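PDB 3PGV: haloacid dehalogenase-like hydrolase from Klebsiella pneumoniae subsp. pneumoniae, which probably acts as a magnesium-dependent phosphatase of the Cof family within the haloacid dehalogenase-like hydrolase superfamily. Local coordinates for residues E265-N270 and P276-K281; R63-V68 and R88-D93. One frame throughout, in Å; residues are numbered along the deposited sequence.

Contact 1: residues E265-N270 and P276-K281; sequences EVIGSN and PRYLRK
Ile267 and Tyr278 mark the closest backbone approach between 265-270 and 276-281, their CA atoms 8.1 Å apart, so side chains alone bridge the gap. Residues 265-266 form the short last strand at one margin of the large sheet of the HAD-like (Rossmannoid) domain, parallel to strand 246-249; the chain then runs through loop and a short turn into the C-terminal helix 274-283. Backbone hydrogen bonds of Glu265 and Ile267 with Ile249 hold the first segment to the sheet, while Arg280 N to Pro276 O (2.9 Å) is part of the regular bonding of the helix. Glu265, Ile267 and Tyr278 all start out toward the opposite segment.

With CG anti to the backbone N (chi1 -173°), Tyr278 reaches from the helix to the sheet margin. The side chains of Tyr278 and Ile267 cross at about a right angle, and the methyl CG2 of Ile267 meets the ring obliquely, 3.6 Å from Tyr278 CE2. Cys248 of strand 246-249 and Ile229 of strand 228-232 also touch the Tyr278 side chain, and Phe231 packs on Ile267 and Leu279. The helix also meets helix 41-51, where Pro276 rests on Tyr42 and Thr46.

Glu265 comes from the opposite direction, its chain extended, and brings the carboxylate to the phenol end of the ring. The two planes are 62° apart, and Glu265 OE2 lies in the ring plane at its edge, 3.6 Å from Tyr278 CE2. A salt bridge from Lys246 NZ also reaches Glu265 OE1, which probably helps to keep the carboxylate ionised. That same oxygen accepts a hydrogen bond from the phenol: Tyr278 OH donates to Glu265 OE1 over 2.7 Å, on the syn side and 18° out of the carboxylate plane.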
loop_
_atom_site.group_PDB
_atom_site.type_symbol
_atom_site.label_atom_id
_atom_site.label_comp_id
_atom_site.label_asym_id
_atom_site.label_seq_id
_atom_site.Cartn_x
_atom_site.Cartn_y
_atom_site.Cartn_z
ATOM N N GLU A 265 -16.992 9.584 -0.064
ATOM C CA GLU A 265 -16.724 10.975 0.247
ATOM C C GLU A 265 -15.312 11.356 -0.167
ATOM O O GLU A 265 -14.355 10.620 0.122
ATOM C CB GLU A 265 -16.919 11.229 1.754
ATOM C CG GLU A 265 -16.753 12.686 2.162
ATOM C CD GLU A 265 -16.771 12.942 3.656
ATOM O OE1 GLU A 265 -16.796 11.961 4.434
ATOM O OE2 GLU A 265 -16.724 14.127 4.050
ATOM N N VAL A 266 -15.176 12.498 -0.847
ATOM C CA VAL A 266 -13.875 13.050 -1.188
ATOM C C VAL A 266 -13.550 14.156 -0.181
ATOM O O VAL A 266 -14.315 15.116 -0.055
ATOM C CB VAL A 266 -13.804 13.564 -2.663
ATOM C CG1 VAL A 266 -12.439 14.184 -2.960
ATOM C CG2 VAL A 266 -14.107 12.441 -3.648
ATOM N N ILE A 267 -12.482 13.969 0.607
ATOM C CA ILE A 267 -12.073 14.968 1.587
ATOM C C ILE A 267 -10.979 15.863 1.006
ATOM O O ILE A 267 -10.698 15.784 -0.197
ATOM C CB ILE A 267 -11.687 14.327 2.959
ATOM C CG1 ILE A 267 -10.394 13.474 2.851
ATOM C CG2 ILE A 267 -12.852 13.526 3.525
ATOM C CD1 ILE A 267 -9.729 13.150 4.214
ATOM N N GLY A 268 -10.398 16.729 1.846
ATOM C CA GLY A 268 -9.365 17.674 1.420
ATOM C C GLY A 268 -8.058 17.024 0.984
ATOM O O GLY A 268 -7.945 15.793 0.939
ATOM N N SER A 269 -7.071 17.849 0.649
ATOM C CA SER A 269 -5.759 17.395 0.203
ATOM C C SER A 269 -4.864 17.069 1.399
ATOM O O SER A 269 -5.000 17.696 2.462
ATOM C CB SER A 269 -5.103 18.485 -0.652
ATOM O OG SER A 269 -3.821 18.102 -1.124
ATOM N N ASN A 270 -3.871 16.178 1.203
ATOM C CA ASN A 270 -2.877 15.914 2.255
ATOM C C ASN A 270 -2.018 17.191 2.505
ATOM O O ASN A 270 -1.419 17.339 3.575
ATOM C CB ASN A 270 -1.987 14.700 1.902
ATOM C CG ASN A 270 -1.126 14.899 0.685
ATOM O OD1 ASN A 270 -1.524 15.538 -0.297
ATOM N ND2 ASN A 270 0.064 14.305 0.700
ATOM N N PRO A 276 -5.777 14.074 9.534
ATOM C CA PRO A 276 -5.852 14.323 10.986
ATOM C C PRO A 276 -6.894 15.379 11.371
ATOM O O PRO A 276 -7.507 15.269 12.437
ATOM C CB PRO A 276 -4.425 14.749 11.350
ATOM C CG PRO A 276 -3.800 15.153 10.077
ATOM C CD PRO A 276 -4.417 14.319 9.019
ATOM N N ARG A 277 -7.126 16.384 10.490
ATOM C CA ARG A 277 -8.142 17.421 10.734
ATOM C C ARG A 277 -9.536 16.826 10.688
ATOM O O ARG A 277 -10.380 17.165 11.516
ATOM C CB ARG A 277 -8.006 18.576 9.729
ATOM C CG ARG A 277 -6.737 19.365 9.924
ATOM C CD ARG A 277 -6.593 20.549 8.973
ATOM N NE ARG A 277 -5.234 21.101 9.042
ATOM C CZ ARG A 277 -4.830 21.968 9.968
ATOM N NH1 ARG A 277 -5.688 22.438 10.868
ATOM N NH2 ARG A 277 -3.568 22.377 9.997
ATOM N N TYR A 278 -9.765 15.895 9.746
ATOM C CA TYR A 278 -11.040 15.186 9.614
ATOM C C TYR A 278 -11.283 14.343 10.862
ATOM O O TYR A 278 -12.393 14.331 11.390
ATOM C CB TYR A 278 -11.018 14.288 8.360
ATOM C CG TYR A 278 -12.347 13.641 8.039
ATOM C CD1 TYR A 278 -12.721 12.438 8.635
ATOM C CD2 TYR A 278 -13.196 14.184 7.081
ATOM C CE1 TYR A 278 -13.931 11.820 8.320
ATOM C CE2 TYR A 278 -14.402 13.567 6.745
ATOM C CZ TYR A 278 -14.762 12.378 7.359
ATOM O OH TYR A 278 -15.942 11.761 7.024
ATOM N N LEU A 279 -10.228 13.647 11.340
ATOM C CA LEU A 279 -10.289 12.799 12.522
ATOM C C LEU A 279 -10.588 13.600 13.790
ATOM O O LEU A 279 -11.425 13.178 14.591
ATOM C CB LEU A 279 -8.984 11.995 12.682
ATOM C CG LEU A 279 -8.733 10.902 11.617
ATOM C CD1 LEU A 279 -7.343 10.325 11.744
ATOM C CD2 LEU A 279 -9.775 9.791 11.707
ATOM N N ARG A 280 -9.931 14.780 13.961
ATOM C CA ARG A 280 -10.183 15.651 15.124
ATOM C C ARG A 280 -11.613 16.168 15.113
ATOM O O ARG A 280 -12.243 16.238 16.163
ATOM C CB ARG A 280 -9.197 16.833 15.169
ATOM C CG ARG A 280 -7.775 16.423 15.465
ATOM C CD ARG A 280 -7.001 17.536 16.112
ATOM N NE ARG A 280 -5.571 17.240 16.150
ATOM C CZ ARG A 280 -4.679 17.983 16.792
ATOM N NH1 ARG A 280 -5.070 19.038 17.500
ATOM N NH2 ARG A 280 -3.396 17.659 16.763
ATOM N N LYS A 281 -12.138 16.504 13.917
ATOM C CA LYS A 281 -13.509 16.987 13.761
ATOM C C LYS A 281 -14.509 15.869 14.089
ATOM O O LYS A 281 -15.530 16.118 14.737
ATOM C CB LYS A 281 -13.729 17.511 12.324
ATOM C CG LYS A 281 -15.049 18.240 12.129
ATOM C CD LYS A 281 -15.212 18.736 10.709
#

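Contact 2: residues R63-V68 and R88-D93; sequences RHYIDV and RVHDSD. With EDO (1,2-ethanediol), chain K.
The rings of Tyr65 and His90 lie flat on each other, planes 1° from parallel and centroids 3.6 Å apart, in a face-to-face stack. His90 CG sits over the middle of the tyrosine ring, whereas Tyr65 CD2 falls toward the rim of the imidazole, 3.5 Å from His90 NE2. His90 CB adds to the overlap, 3.6 Å from Tyr65 CE1. Tyr65 swings its ring away from its own N (chi1 -171°) and out to the strand; His90 turns its CG beside its own N (chi1 -74°), which carries the imidazole toward the loop.

The stack joins the loop after strand 56-60 to strand 88-90, in the antiparallel part of the HAD-like core sheet. Met81 and Thr83 of strand 80-83 touch Tyr65, Gln96 of strand 96-99 touches His90, and Arg72 makes a cation-pi contact with Tyr65 as well as donating to its carbonyl.

A water in the plane of the tyrosine ring lies 2.7 Å from Tyr65 OH and donates to Asp91 O at 2.9 Å, linking the phenol to the backbone where the strand ends. There Asp91 forms an Asx turn: Asp93 N reaches Asp91 OD1 from above the carboxylate plane, while OD2 is bonded to Gln95 NE2. Ser92 N gives a weak hydrogen bond to O1 of an ethanediol (3.4 Å), probably from the crystallisation liquor. His64 ND1 accepts from Ile66 N (3.0 Å), the donor lying in the imidazole plane, and NE2 is hydrogen-bonded to Glu127 O. Arg63 NH1 donates to Asp67 O, and Arg63 NH2 pairs with the calcium ligand Asp29.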
loop_
_atom_site.group_PDB
_atom_site.type_symbol
_atom_site.label_atom_id
_atom_site.label_comp_id
_atom_site.label_asym_id
_atom_site.label_seq_id
_atom_site.Cartn_x
_atom_site.Cartn_y
_atom_site.Cartn_z
ATOM N N ARG A 63 4.614 0.328 0.212
ATOM C CA ARG A 63 6.030 0.255 0.561
ATOM C C ARG A 63 6.400 -1.071 1.191
ATOM O O ARG A 63 5.557 -1.717 1.810
ATOM C CB ARG A 63 6.408 1.378 1.524
ATOM C CG ARG A 63 6.381 2.785 0.940
ATOM C CD ARG A 63 7.060 3.705 1.917
ATOM N NE ARG A 63 6.872 5.114 1.613
ATOM C CZ ARG A 63 7.511 6.091 2.253
ATOM N NH1 ARG A 63 8.397 5.803 3.200
ATOM N NH2 ARG A 63 7.284 7.362 1.935
ATOM N N HIS A 64 7.693 -1.445 1.103
ATOM C CA HIS A 64 8.222 -2.604 1.822
ATOM C C HIS A 64 8.336 -2.201 3.300
ATOM O O HIS A 64 8.517 -1.013 3.596
ATOM C CB HIS A 64 9.613 -2.960 1.281
ATOM C CG HIS A 64 10.143 -4.272 1.765
ATOM N ND1 HIS A 64 10.648 -4.417 3.041
ATOM C CD2 HIS A 64 10.316 -5.435 1.092
ATOM C CE1 HIS A 64 11.057 -5.672 3.125
ATOM N NE2 HIS A 64 10.888 -6.319 1.970
ATOM N N TYR A 65 8.244 -3.164 4.211
ATOM C CA TYR A 65 8.332 -2.899 5.649
ATOM C C TYR A 65 9.635 -2.159 6.040
ATOM O O TYR A 65 9.587 -1.206 6.813
ATOM C CB TYR A 65 8.161 -4.194 6.457
ATOM C CG TYR A 65 8.024 -3.957 7.942
ATOM C CD1 TYR A 65 6.870 -3.384 8.473
ATOM C CD2 TYR A 65 9.013 -4.376 8.831
ATOM C CE1 TYR A 65 6.749 -3.133 9.839
ATOM C CE2 TYR A 65 8.898 -4.142 10.202
ATOM C CZ TYR A 65 7.758 -3.525 10.703
ATOM O OH TYR A 65 7.624 -3.314 12.055
ATOM N N ILE A 66 10.768 -2.534 5.427
ATOM C CA ILE A 66 12.050 -1.875 5.687
ATOM C C ILE A 66 11.980 -0.394 5.312
ATOM O O ILE A 66 12.571 0.448 5.996
ATOM C CB ILE A 66 13.210 -2.612 4.951
ATOM C CG1 ILE A 66 13.367 -4.053 5.481
ATOM C CG2 ILE A 66 14.544 -1.821 5.069
ATOM C CD1 ILE A 66 14.261 -4.952 4.608
ATOM N N ASP A 67 11.188 -0.076 4.266
ATOM C CA ASP A 67 11.031 1.274 3.723
ATOM C C ASP A 67 10.049 2.161 4.556
ATOM O O ASP A 67 9.885 3.334 4.249
ATOM C CB ASP A 67 10.574 1.189 2.256
ATOM C CG ASP A 67 11.282 2.131 1.307
ATOM O OD1 ASP A 67 11.900 3.109 1.789
ATOM O OD2 ASP A 67 11.175 1.926 0.084
ATOM N N VAL A 68 9.421 1.603 5.601
ATOM C CA VAL A 68 8.536 2.395 6.482
ATOM C C VAL A 68 9.123 2.531 7.887
ATOM O O VAL A 68 8.435 2.990 8.802
ATOM C CB VAL A 68 7.057 1.887 6.516
ATOM C CG1 VAL A 68 6.401 2.041 5.166
ATOM C CG2 VAL A 68 6.969 0.453 7.002
ATOM N N ARG A 88 1.936 -8.328 3.495
ATOM C CA ARG A 88 2.571 -8.485 4.797
ATOM C C ARG A 88 1.806 -7.708 5.869
ATOM O O ARG A 88 1.302 -6.614 5.607
ATOM C CB ARG A 88 4.039 -7.967 4.756
ATOM C CG ARG A 88 4.984 -8.715 3.803
ATOM C CD ARG A 88 5.367 -10.069 4.333
ATOM N NE ARG A 88 6.471 -10.672 3.578
ATOM C CZ ARG A 88 6.311 -11.386 2.465
ATOM N NH1 ARG A 88 5.101 -11.541 1.936
ATOM N NH2 ARG A 88 7.359 -11.922 1.857
ATOM N N VAL A 89 1.790 -8.233 7.089
ATOM C CA VAL A 89 1.311 -7.514 8.263
ATOM C C VAL A 89 2.309 -7.715 9.405
ATOM O O VAL A 89 2.787 -8.834 9.618
ATOM C CB VAL A 89 -0.144 -7.897 8.679
ATOM C CG1 VAL A 89 -0.425 -7.511 10.128
ATOM C CG2 VAL A 89 -1.163 -7.257 7.752
ATOM N N HIS A 90 2.688 -6.624 10.075
ATOM C CA HIS A 90 3.553 -6.678 11.241
ATOM C C HIS A 90 2.839 -6.060 12.405
ATOM O O HIS A 90 2.076 -5.118 12.220
ATOM C CB HIS A 90 4.858 -5.920 10.985
ATOM C CG HIS A 90 5.810 -6.622 10.070
ATOM N ND1 HIS A 90 5.588 -6.678 8.707
ATOM C CD2 HIS A 90 7.032 -7.147 10.336
ATOM C CE1 HIS A 90 6.649 -7.283 8.191
ATOM N NE2 HIS A 90 7.545 -7.585 9.131
ATOM N N ASP A 91 3.084 -6.562 13.613
ATOM C CA ASP A 91 2.540 -5.932 14.807
ATOM C C ASP A 91 3.458 -4.777 15.237
ATOM O O ASP A 91 4.486 -4.542 14.594
ATOM C CB ASP A 91 2.337 -6.964 15.954
ATOM C CG ASP A 91 3.609 -7.637 16.471
ATOM O OD1 ASP A 91 4.718 -7.120 16.187
ATOM O OD2 ASP A 91 3.489 -8.622 17.234
ATOM N N SER A 92 3.109 -4.077 16.335
ATOM C CA SER A 92 3.894 -2.934 16.827
ATOM C C SER A 92 5.331 -3.299 17.251
ATOM O O SER A 92 6.170 -2.410 17.360
ATOM C CB SER A 92 3.165 -2.235 17.963
ATOM O OG SER A 92 2.767 -3.158 18.961
ATOM N N ASP A 93 5.624 -4.606 17.432
ATOM C CA ASP A 93 6.958 -5.072 17.836
ATOM C C ASP A 93 7.828 -5.535 16.665
ATOM O O ASP A 93 8.950 -6.032 16.882
ATOM C CB ASP A 93 6.848 -6.165 18.910
ATOM C CG ASP A 93 6.337 -5.631 20.227
ATOM O OD1 ASP A 93 6.907 -4.622 20.722
ATOM O OD2 ASP A 93 5.328 -6.179 20.742
HETATM C C1 EDO K . -0.596 -3.118 17.691
HETATM O O1 EDO K . -0.103 -4.422 17.371
HETATM C C2 EDO K . -1.120 -3.103 19.123
HETATM O O2 EDO K . -1.352 -1.745 19.535
HETATM O O HOH W 1 5.136 -2.430 12.738
#

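How the contacts relate
Contact 2 comes first along the chain and closes before contact 1 opens. Their centres are about 25 Å apart and their nearest atoms about 10 Å, so they do not touch, yet both reach the same eight-stranded sheet. Contact 2 lies toward its antiparallel end, on strand 88-90 next to the outermost strand 96-99; contact 1 lies at the opposite margin, on strand 265-266. Between them run the parallel strands 23-27 and 228-232, near whose ends Asp27, Asp29 and Asp233 bind the calcium ion. One contact thus ties a loop to the sheet, the other brings the C-terminal helix against it, flanking the metal-bearing middle.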